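Local coordinates for protein myroilysin (Myroides profundi, PDB 5CZW) that probably acts as a zinc-dependent metalloendopeptidase of the astacin family, caught here with its own propeptide blocking the metal through a cysteine switch, at residues Ile136-Phe139 and Gly140-Leu143; Trp158-Asn161 and Lys162-Tyr166; Asp124-Asp128 and Thr129-Arg133; Ser101-Gly104 and Thr105-Leu108. The protein carries 1 engineered substitution. All coordinates share one frame; numbering follows the deposited sequence.

Interaction 1: residues Ile136-Phe139 and Gly140-Leu143; sequences IHEF and GHAL. With ZN (zinc ion), chain B.
H137 and H141, one helical turn apart, meet at the zinc ion, which takes NE2 of H137 at 2.3 Å and NE2 of H141 at 2.1 Å. C23 and H147 complete the metal site. The two imidazoles stand nearly perpendicular, at 86°, with ring centres 4.8 Å apart. Their NE2 atoms converge because the side chains, four residues apart, take different first torsions: H137 has CG anti to its backbone N (chi1 -176°), whereas H141 CG lies beside its own N. Histidine suits both places because its second nitrogen can be tied down: ND1 of H137 hydrogen-bonds the carbonyl of I202 and ND1 of H141 that of M145, which fixes ring rotation and presents NE2 to the metal.

E138 approaches the same H141 ring at its edge. Its chain bends at chi2, and the carboxylate oxygen OE1 comes close to a ring carbon, in plane, 3.2 Å from CD2; the carboxylate is tilted 40° to that ring. The same side chain packs on C23.

Backbone bonds hold the turn together, for example A142 N to E138 O at 2.9 Å and H141 N to H137 O at 3.2 Å. Apolar packing is slight, with F139 CD2 4.3 Å from A142 CB, and both residues also rest on M117.

The pattern is the HExxH motif of zinc peptidases: a regular helix sets two ligands on one side and places between them a glutamate that, as in other metzincins, probably acts in catalysis once C23 leaves the metal.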
loop_
_atom_site.group_PDB
_atom_site.type_symbol
_atom_site.label_atom_id
_atom_site.label_comp_id
_atom_site.label_asym_id
_atom_site.label_seq_id
_atom_site.Cartn_x
_atom_site.Cartn_y
_atom_site.Cartn_z
ATOM N N ILE A 136 5.172 -6.180 -2.945
ATOM C CA ILE A 136 6.243 -5.955 -1.986
ATOM C C ILE A 136 6.042 -4.606 -1.307
ATOM O O ILE A 136 6.186 -4.532 -0.112
ATOM C CB ILE A 136 7.648 -6.056 -2.644
ATOM C CG1 ILE A 136 7.776 -7.452 -3.261
ATOM C CG2 ILE A 136 8.763 -5.792 -1.660
ATOM C CD1 ILE A 136 9.136 -7.782 -3.790
ATOM N N HIS A 137 5.682 -3.592 -2.055
ATOM C CA HIS A 137 5.422 -2.286 -1.452
ATOM C C HIS A 137 4.339 -2.280 -0.332
ATOM O O HIS A 137 4.562 -1.798 0.748
ATOM C CB HIS A 137 5.064 -1.344 -2.568
ATOM C CG HIS A 137 4.861 0.061 -2.147
ATOM N ND1 HIS A 137 5.857 0.976 -2.276
ATOM C CD2 HIS A 137 3.780 0.731 -1.706
ATOM C CE1 HIS A 137 5.437 2.135 -1.885
ATOM N NE2 HIS A 137 4.168 2.026 -1.596
ATOM N N GLU A 138 3.193 -2.835 -0.655
ATOM C CA GLU A 138 2.128 -2.869 0.336
ATOM C C GLU A 138 2.465 -3.686 1.503
ATOM O O GLU A 138 2.119 -3.318 2.647
ATOM C CB GLU A 138 0.766 -3.307 -0.290
ATOM C CG GLU A 138 0.158 -2.338 -1.337
ATOM C CD GLU A 138 0.089 -0.859 -0.928
ATOM O OE1 GLU A 138 0.044 -0.527 0.255
ATOM O OE2 GLU A 138 0.061 -0.011 -1.914
ATOM N N PHE A 139 3.176 -4.834 1.284
ATOM C CA PHE A 139 3.666 -5.608 2.434
ATOM C C PHE A 139 4.728 -4.918 3.261
ATOM O O PHE A 139 4.854 -5.148 4.501
ATOM C CB PHE A 139 3.973 -7.068 2.022
ATOM C CG PHE A 139 2.732 -7.940 2.018
ATOM C CD1 PHE A 139 1.938 -7.995 0.844
ATOM C CD2 PHE A 139 2.252 -8.621 3.108
ATOM C CE1 PHE A 139 0.727 -8.744 0.812
ATOM C CE2 PHE A 139 1.082 -9.415 3.037
ATOM C CZ PHE A 139 0.328 -9.446 1.878
ATOM N N GLY A 140 5.452 -3.973 2.634
ATOM C CA GLY A 140 6.377 -3.095 3.361
ATOM C C GLY A 140 5.605 -2.253 4.341
ATOM O O GLY A 140 5.953 -2.169 5.518
ATOM N N HIS A 141 4.520 -1.605 3.921
ATOM C CA HIS A 141 3.686 -0.931 4.860
ATOM C C HIS A 141 3.150 -1.899 5.864
ATOM O O HIS A 141 3.098 -1.505 7.078
ATOM C CB HIS A 141 2.480 -0.364 4.111
ATOM C CG HIS A 141 2.752 0.769 3.179
ATOM N ND1 HIS A 141 3.493 1.867 3.492
ATOM C CD2 HIS A 141 2.294 0.994 1.950
ATOM C CE1 HIS A 141 3.574 2.682 2.471
ATOM N NE2 HIS A 141 2.772 2.191 1.596
ATOM N N ALA A 142 2.770 -3.131 5.488
ATOM C CA ALA A 142 2.243 -4.107 6.485
ATOM C C ALA A 142 3.252 -4.472 7.618
ATOM O O ALA A 142 2.858 -4.826 8.753
ATOM C CB ALA A 142 1.676 -5.364 5.836
ATOM N N LEU A 143 4.555 -4.318 7.300
ATOM C CA LEU A 143 5.634 -4.469 8.269
ATOM C C LEU A 143 6.021 -3.249 9.047
ATOM O O LEU A 143 6.806 -3.329 9.980
ATOM C CB LEU A 143 6.845 -5.061 7.586
ATOM C CG LEU A 143 6.710 -6.412 6.935
ATOM C CD1 LEU A 143 7.884 -6.759 6.024
ATOM C CD2 LEU A 143 6.595 -7.459 8.063
HETATM ZN ZN ZN B . 2.580 3.099 -0.305
#

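Interaction 2: residues Trp158-Asn161 and Lys162-Tyr166; sequences WDKN and KVYAY
W158 lies just before helix 160-167 and sends the six-membered part of its indole to V163, CE3 coming 3.6 Å from CG2. A branched valine fits here, since it is buried between the indole and V179, L183 and F184 of helix 178-184; W158 also meets the F184 ring.

D159 is the N-cap. Its side chain swings away from its own backbone N (chi1 177°), which carries OD1 to the amide of K162, 3.2 Å from N. The N-H arrives from above the carboxylate plane, 59° out of it, yet points fairly straight at the oxygen (157°). The carbonyl of D159 meanwhile takes the amide of V163, O to N 3.0 Å. On the other carboxylate oxygen, OD2, rests K162 CG at 3.6 Å: the lysine passes the aspartate with its aliphatic stem, and its NZ makes a weak hydrogen bond to the carbonyl of A210.

K160 opens the helix. Its O receives the amide of Y164 at an O to N distance of 2.7 Å, while the Y164 ring lies beside that carbonyl and CE2 stays 3.9 Å from K160 CB. The lysine amine turns to F184 in a cation-pi contact, and the tyrosine hydroxyl bonds D180.

N161 continues the pattern, its O accepting from A165 N at 3.2 Å.

The helix thus begins with an amide satisfied by an aspartate, whose negative charge would also probably suit the positive end of the helix dipole, while K160 and Y164 turn their polar ends to helix 178-184.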
loop_
_atom_site.group_PDB
_atom_site.type_symbol
_atom_site.label_atom_id
_atom_site.label_comp_id
_atom_site.label_asym_id
_atom_site.label_seq_id
_atom_site.Cartn_x
_atom_site.Cartn_y
_atom_site.Cartn_z
ATOM N N TRP A 158 0.446 19.198 -8.857
ATOM C CA TRP A 158 -0.852 18.604 -8.680
ATOM C C TRP A 158 -1.940 19.277 -9.464
ATOM O O TRP A 158 -2.028 20.550 -9.537
ATOM C CB TRP A 158 -1.287 18.645 -7.214
ATOM C CG TRP A 158 -0.408 18.001 -6.195
ATOM C CD1 TRP A 158 0.389 18.639 -5.329
ATOM C CD2 TRP A 158 -0.221 16.592 -5.946
ATOM N NE1 TRP A 158 1.040 17.737 -4.535
ATOM C CE2 TRP A 158 0.707 16.474 -4.906
ATOM C CE3 TRP A 158 -0.770 15.422 -6.480
ATOM C CZ2 TRP A 158 1.088 15.238 -4.376
ATOM C CZ3 TRP A 158 -0.378 14.181 -5.945
ATOM C CH2 TRP A 158 0.547 14.122 -4.910
ATOM N N ASP A 159 -2.836 18.456 -9.996
ATOM C CA ASP A 159 -4.085 18.991 -10.546
ATOM C C ASP A 159 -5.038 18.914 -9.398
ATOM O O ASP A 159 -5.584 17.850 -9.108
ATOM C CB ASP A 159 -4.525 18.164 -11.718
ATOM C CG ASP A 159 -5.861 18.625 -12.294
ATOM O OD1 ASP A 159 -6.700 19.163 -11.526
ATOM O OD2 ASP A 159 -6.075 18.375 -13.508
ATOM N N LYS A 160 -5.199 20.016 -8.678
ATOM C CA LYS A 160 -5.822 19.921 -7.343
ATOM C C LYS A 160 -7.294 19.428 -7.418
ATOM O O LYS A 160 -7.729 18.570 -6.632
ATOM C CB LYS A 160 -5.663 21.242 -6.569
ATOM C CG LYS A 160 -4.209 21.704 -6.476
ATOM C CD LYS A 160 -3.961 22.769 -5.407
ATOM C CE LYS A 160 -3.468 22.165 -4.105
ATOM N NZ LYS A 160 -2.606 23.108 -3.331
ATOM N N ASN A 161 -8.015 19.940 -8.398
ATOM C CA ASN A 161 -9.352 19.462 -8.755
ATOM C C ASN A 161 -9.397 17.935 -8.847
ATOM O O ASN A 161 -10.319 17.287 -8.307
ATOM C CB ASN A 161 -9.792 20.080 -10.106
ATOM C CG ASN A 161 -10.937 19.324 -10.765
ATOM O OD1 ASN A 161 -12.102 19.554 -10.445
ATOM N ND2 ASN A 161 -10.612 18.430 -11.708
ATOM N N LYS A 162 -8.436 17.364 -9.552
ATOM C CA LYS A 162 -8.448 15.934 -9.711
ATOM C C LYS A 162 -8.098 15.231 -8.421
ATOM O O LYS A 162 -8.600 14.195 -8.139
ATOM C CB LYS A 162 -7.539 15.453 -10.821
ATOM C CG LYS A 162 -8.069 15.632 -12.221
ATOM C CD LYS A 162 -8.411 14.329 -12.965
ATOM C CE LYS A 162 -7.284 13.859 -13.868
ATOM N NZ LYS A 162 -7.172 12.478 -14.447
ATOM N N VAL A 163 -7.216 15.827 -7.661
ATOM C CA VAL A 163 -6.771 15.189 -6.450
ATOM C C VAL A 163 -7.963 15.174 -5.500
ATOM O O VAL A 163 -8.294 14.157 -4.864
ATOM C CB VAL A 163 -5.537 15.887 -5.874
ATOM C CG1 VAL A 163 -5.268 15.410 -4.474
ATOM C CG2 VAL A 163 -4.347 15.677 -6.810
ATOM N N TYR A 164 -8.683 16.295 -5.447
ATOM C CA TYR A 164 -9.822 16.328 -4.522
ATOM C C TYR A 164 -10.835 15.245 -4.825
ATOM O O TYR A 164 -11.363 14.584 -3.911
ATOM C CB TYR A 164 -10.464 17.703 -4.553
ATOM C CG TYR A 164 -9.607 18.784 -3.929
ATOM C CD1 TYR A 164 -8.996 18.588 -2.701
ATOM C CD2 TYR A 164 -9.452 20.022 -4.548
ATOM C CE1 TYR A 164 -8.212 19.565 -2.124
ATOM C CE2 TYR A 164 -8.654 20.994 -4.014
ATOM C CZ TYR A 164 -8.028 20.783 -2.796
ATOM O OH TYR A 164 -7.269 21.790 -2.204
ATOM N N ALA A 165 -11.079 15.043 -6.123
ATOM C CA ALA A 165 -12.067 14.087 -6.625
ATOM C C ALA A 165 -11.690 12.625 -6.334
ATOM O O ALA A 165 -12.507 11.819 -5.973
ATOM C CB ALA A 165 -12.213 14.230 -8.123
ATOM N N TYR A 166 -10.423 12.328 -6.520
ATOM C CA TYR A 166 -9.903 10.975 -6.264
ATOM C C TYR A 166 -9.963 10.514 -4.819
ATOM O O TYR A 166 -10.247 9.322 -4.574
ATOM C CB TYR A 166 -8.406 10.921 -6.673
ATOM C CG TYR A 166 -7.882 9.506 -6.719
ATOM C CD1 TYR A 166 -8.347 8.571 -7.665
ATOM C CD2 TYR A 166 -6.950 9.076 -5.772
ATOM C CE1 TYR A 166 -7.829 7.245 -7.683
ATOM C CE2 TYR A 166 -6.483 7.783 -5.790
ATOM C CZ TYR A 166 -6.906 6.880 -6.747
ATOM O OH TYR A 166 -6.402 5.587 -6.672
#

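Interaction 3: residues Asp124-Asp128 and Thr129-Arg133; sequences DSTSD and TEFSR. Engineered in segment 129-133: T129 (natural residue Ala).
This is a local helix-capping contact, placed where the loop after strand 117-118 runs into helix 128-143: S127 caps the start of the helix by meeting E130, and T126, one residue earlier, packs on F131. S127 is the N-cap: its OG accepts from E130 N at 3.0 Å. The hydroxyl can reach because chi1 of 76° sets it between the backbone N and the carbonyl carbon. Serine suits the place, being short enough for its oxygen to reach the E130 amide in the first turn. Ordinary helical bonds follow at once, F131 N to S127 O at 3.0 Å and S132 N to D128 O at 2.9 Å.

T126 adds an apolar grip. Its CG2 sits over the centre of the F131 ring, 3.8 Å from the centroid and only 10° off the ring normal, a CH-pi contact. The same methyl lies 3.7 Å from E130 CG, while OG1 turns aside to bond D123 N. F131 also meets the ring of F122.

E130 carries its charge away from the cap to R133. The arginine grips it side-on, NE reaching OE1 at 3.0 Å and NH2 reaching OE2 at 3.0 Å, with NH2 bonding OE1 as well. OE2 is held further by T134 and W121. D128, at the first helical position, pairs with K63 of helix 58-63. T129 is engineered, alanine in nature; its carbonyl bonds R133 N.

A serine N-cap, with T126 just before it packing on F131, the fourth helical residue, resembles a hydrophobic staple, found here at the start of the zinc-binding helix.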
loop_
_atom_site.group_PDB
_atom_site.type_symbol
_atom_site.label_atom_id
_atom_site.label_comp_id
_atom_site.label_asym_id
_atom_site.label_seq_id
_atom_site.Cartn_x
_atom_site.Cartn_y
_atom_site.Cartn_z
ATOM N N ASP A 124 -5.406 -10.806 -14.424
ATOM C CA ASP A 124 -4.614 -11.983 -14.752
ATOM C C ASP A 124 -3.588 -11.623 -15.855
ATOM O O ASP A 124 -2.714 -12.439 -16.182
ATOM C CB ASP A 124 -5.521 -13.132 -15.221
ATOM C CG ASP A 124 -6.249 -13.818 -14.079
ATOM O OD1 ASP A 124 -6.096 -13.466 -12.902
ATOM O OD2 ASP A 124 -7.019 -14.713 -14.397
ATOM N N SER A 125 -3.724 -10.456 -16.447
ATOM C CA SER A 125 -2.705 -9.989 -17.411
ATOM C C SER A 125 -1.625 -9.108 -16.798
ATOM O O SER A 125 -0.662 -8.735 -17.488
ATOM C CB SER A 125 -3.365 -9.286 -18.589
ATOM O OG SER A 125 -4.033 -10.250 -19.412
ATOM N N THR A 126 -1.640 -8.898 -15.473
ATOM C CA THR A 126 -0.707 -7.988 -14.836
ATOM C C THR A 126 0.724 -8.568 -14.946
ATOM O O THR A 126 0.938 -9.746 -14.735
ATOM C CB THR A 126 -1.148 -7.732 -13.346
ATOM O OG1 THR A 126 -2.377 -6.995 -13.331
ATOM C CG2 THR A 126 -0.103 -6.959 -12.594
ATOM N N SER A 127 1.675 -7.693 -15.257
ATOM C CA SER A 127 3.082 -8.081 -15.389
ATOM C C SER A 127 3.714 -8.551 -14.108
ATOM O O SER A 127 3.310 -8.126 -13.014
ATOM C CB SER A 127 3.891 -6.902 -15.955
ATOM O OG SER A 127 4.139 -5.919 -14.992
ATOM N N ASP A 128 4.734 -9.381 -14.234
ATOM C CA ASP A 128 5.444 -9.786 -13.013
ATOM C C ASP A 128 6.028 -8.567 -12.287
ATOM O O ASP A 128 6.081 -8.513 -11.056
ATOM C CB ASP A 128 6.481 -10.858 -13.308
ATOM C CG ASP A 128 5.872 -12.278 -13.331
ATOM O OD1 ASP A 128 4.731 -12.502 -12.837
ATOM O OD2 ASP A 128 6.548 -13.216 -13.786
ATOM N N THR A 129 6.576 -7.610 -13.027
ATOM C CA THR A 129 7.166 -6.467 -12.394
ATOM C C THR A 129 6.138 -5.669 -11.622
ATOM O O THR A 129 6.409 -5.178 -10.519
ATOM C CB THR A 129 7.794 -5.546 -13.427
ATOM O OG1 THR A 129 8.871 -6.244 -14.003
ATOM C CG2 THR A 129 8.376 -4.355 -12.712
ATOM N N GLU A 130 4.950 -5.569 -12.160
ATOM C CA GLU A 130 3.900 -4.798 -11.477
ATOM C C GLU A 130 3.428 -5.528 -10.245
ATOM O O GLU A 130 3.218 -4.886 -9.207
ATOM C CB GLU A 130 2.747 -4.525 -12.383
ATOM C CG GLU A 130 1.618 -3.749 -11.727
ATOM C CD GLU A 130 2.035 -2.460 -11.068
ATOM O OE1 GLU A 130 3.044 -1.814 -11.508
ATOM O OE2 GLU A 130 1.403 -2.062 -10.031
ATOM N N PHE A 131 3.326 -6.866 -10.302
ATOM C CA PHE A 131 2.983 -7.591 -9.080
ATOM C C PHE A 131 4.074 -7.380 -8.038
ATOM O O PHE A 131 3.801 -7.090 -6.849
ATOM C CB PHE A 131 2.776 -9.087 -9.246
ATOM C CG PHE A 131 1.477 -9.517 -9.874
ATOM C CD1 PHE A 131 0.258 -9.426 -9.176
ATOM C CD2 PHE A 131 1.474 -10.146 -11.112
ATOM C CE1 PHE A 131 -0.945 -9.866 -9.754
ATOM C CE2 PHE A 131 0.288 -10.588 -11.659
ATOM C CZ PHE A 131 -0.925 -10.467 -10.984
ATOM N N SER A 132 5.314 -7.543 -8.450
ATOM C CA SER A 132 6.432 -7.438 -7.549
ATOM C C SER A 132 6.474 -6.040 -6.911
ATOM O O SER A 132 6.576 -5.877 -5.656
ATOM C CB SER A 132 7.783 -7.701 -8.293
ATOM O OG SER A 132 8.883 -7.600 -7.355
ATOM N N ARG A 133 6.390 -5.039 -7.712
ATOM C CA ARG A 133 6.416 -3.694 -7.187
ATOM C C ARG A 133 5.318 -3.417 -6.156
ATOM O O ARG A 133 5.568 -2.928 -5.062
ATOM C CB ARG A 133 6.291 -2.679 -8.350
ATOM C CG ARG A 133 6.324 -1.197 -7.944
ATOM C CD ARG A 133 6.118 -0.271 -9.138
ATOM N NE ARG A 133 4.754 -0.222 -9.574
ATOM C CZ ARG A 133 3.864 0.720 -9.259
ATOM N NH1 ARG A 133 4.173 1.725 -8.502
ATOM N NH2 ARG A 133 2.660 0.623 -9.720
#

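Interaction 4: residues Ser101-Gly104 and Thr105-Leu108; sequences SYLG and TQAL
L103 and Q106 are joined by the first of successive i to i+3 backbone bonds that wind the chain into a 3-10 turn, two of them crossing between the segments: Q106 N to L103 O at 3.0 Å, then A107 N to G104 O at 3.2 Å. G104 starts the turn at phi 58° and psi -139°, where a side chain would run into T105 N, so glycine suits the place.

Among the side chains, Q106 does most of the touching. Its CB lies 3.3 Å from the L103 carbonyl oxygen, and from there the chain runs extended until NE2 comes 4.0 Å from L103 CB. The aliphatic part of Q106 also meets Y102, CB to CB at 4.2 Å. A107 is small enough to sit with its CB beside the G104 carbonyl. Ahead of the turn S101 swings OG away from its own backbone N (chi1 179°) and gives its proton to Y102 O at 2.8 Å, in the carbonyl plane and on a lone pair. The Y102 ring leads away to V26 and I110.

Backbone bonds therefore do most of the folding; the Q106 chain packs along L103, S101 OG ties down the Y102 carbonyl, and L103 and S101 pack on H141 of the zinc-binding helix.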
loop_
_atom_site.group_PDB
_atom_site.type_symbol
_atom_site.label_atom_id
_atom_site.label_comp_id
_atom_site.label_asym_id
_atom_site.label_seq_id
_atom_site.Cartn_x
_atom_site.Cartn_y
_atom_site.Cartn_z
ATOM N N SER A 101 -2.314 -0.226 2.532
ATOM C CA SER A 101 -2.273 -1.080 3.755
ATOM C C SER A 101 -2.137 -0.170 4.965
ATOM O O SER A 101 -1.412 0.840 4.938
ATOM C CB SER A 101 -1.076 -2.035 3.748
ATOM O OG SER A 101 -1.013 -2.831 4.909
ATOM N N TYR A 102 -2.798 -0.564 6.044
ATOM C CA TYR A 102 -2.472 0.022 7.322
ATOM C C TYR A 102 -1.052 -0.278 7.668
ATOM O O TYR A 102 -0.449 -1.233 7.190
ATOM C CB TYR A 102 -3.492 -0.400 8.412
ATOM C CG TYR A 102 -4.889 0.023 8.073
ATOM C CD1 TYR A 102 -5.301 1.360 8.294
ATOM C CD2 TYR A 102 -5.811 -0.848 7.465
ATOM C CE1 TYR A 102 -6.535 1.770 7.922
ATOM C CE2 TYR A 102 -7.044 -0.407 7.047
ATOM C CZ TYR A 102 -7.428 0.888 7.356
ATOM O OH TYR A 102 -8.667 1.347 6.996
ATOM N N LEU A 103 -0.475 0.528 8.537
ATOM C CA LEU A 103 0.902 0.353 8.902
ATOM C C LEU A 103 1.201 -0.604 10.043
ATOM O O LEU A 103 0.835 -0.358 11.138
ATOM C CB LEU A 103 1.490 1.678 9.326
ATOM C CG LEU A 103 1.481 2.746 8.259
ATOM C CD1 LEU A 103 2.159 4.012 8.740
ATOM C CD2 LEU A 103 2.212 2.279 7.016
ATOM N N GLY A 104 1.925 -1.662 9.735
ATOM C CA GLY A 104 2.379 -2.524 10.801
ATOM C C GLY A 104 1.227 -3.099 11.633
ATOM O O GLY A 104 0.179 -3.464 11.111
ATOM N N THR A 105 1.454 -3.119 12.956
ATOM C CA THR A 105 0.471 -3.622 13.855
ATOM C C THR A 105 -0.837 -2.788 13.902
ATOM O O THR A 105 -1.791 -3.272 14.538
ATOM C CB THR A 105 1.034 -3.761 15.269
ATOM O OG1 THR A 105 1.488 -2.500 15.694
ATOM C CG2 THR A 105 2.065 -4.780 15.410
ATOM N N GLN A 106 -0.935 -1.705 13.130
ATOM C CA GLN A 106 -2.218 -1.001 13.033
ATOM C C GLN A 106 -3.299 -1.938 12.441
ATOM O O GLN A 106 -4.406 -1.740 12.664
ATOM C CB GLN A 106 -2.146 0.349 12.296
ATOM C CG GLN A 106 -1.439 1.396 13.116
ATOM C CD GLN A 106 -1.778 2.820 12.801
ATOM O OE1 GLN A 106 -2.496 3.515 13.553
ATOM N NE2 GLN A 106 -1.231 3.290 11.753
ATOM N N ALA A 107 -2.905 -2.926 11.676
ATOM C CA ALA A 107 -3.818 -3.916 11.157
ATOM C C ALA A 107 -4.670 -4.473 12.300
ATOM O O ALA A 107 -5.828 -4.797 12.083
ATOM C CB ALA A 107 -3.102 -5.060 10.474
ATOM N N LEU A 108 -4.023 -4.636 13.447
ATOM C CA LEU A 108 -4.693 -5.308 14.578
ATOM C C LEU A 108 -5.784 -4.458 15.216
ATOM O O LEU A 108 -6.549 -4.970 16.092
ATOM C CB LEU A 108 -3.631 -5.743 15.608
ATOM C CG LEU A 108 -2.549 -6.635 15.084
ATOM C CD1 LEU A 108 -1.566 -6.772 16.223
ATOM C CD2 LEU A 108 -3.126 -7.979 14.587
#

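Interactions 1 and 3 share helix 128-143: interaction 3 starts it near the surface with a side-chain cap and a salt bridge, and interaction 1, fully buried, uses its later turns to bind zinc. Interaction 4 packs against interaction 1, where G104 N probably hydrogen-bonds H141 O at 2.9 Å and S101 and L103 touch the helix, so a chain turn mainly held by backbone bonds flanks the metal-binding residues. Interaction 2 stands apart at the surface on the next helix, 160-167, about 26 Å from interaction 1 between centres. It repeats the capping theme of interaction 3, but with an aspartate in place of a serine and no ionic pair between its own residues.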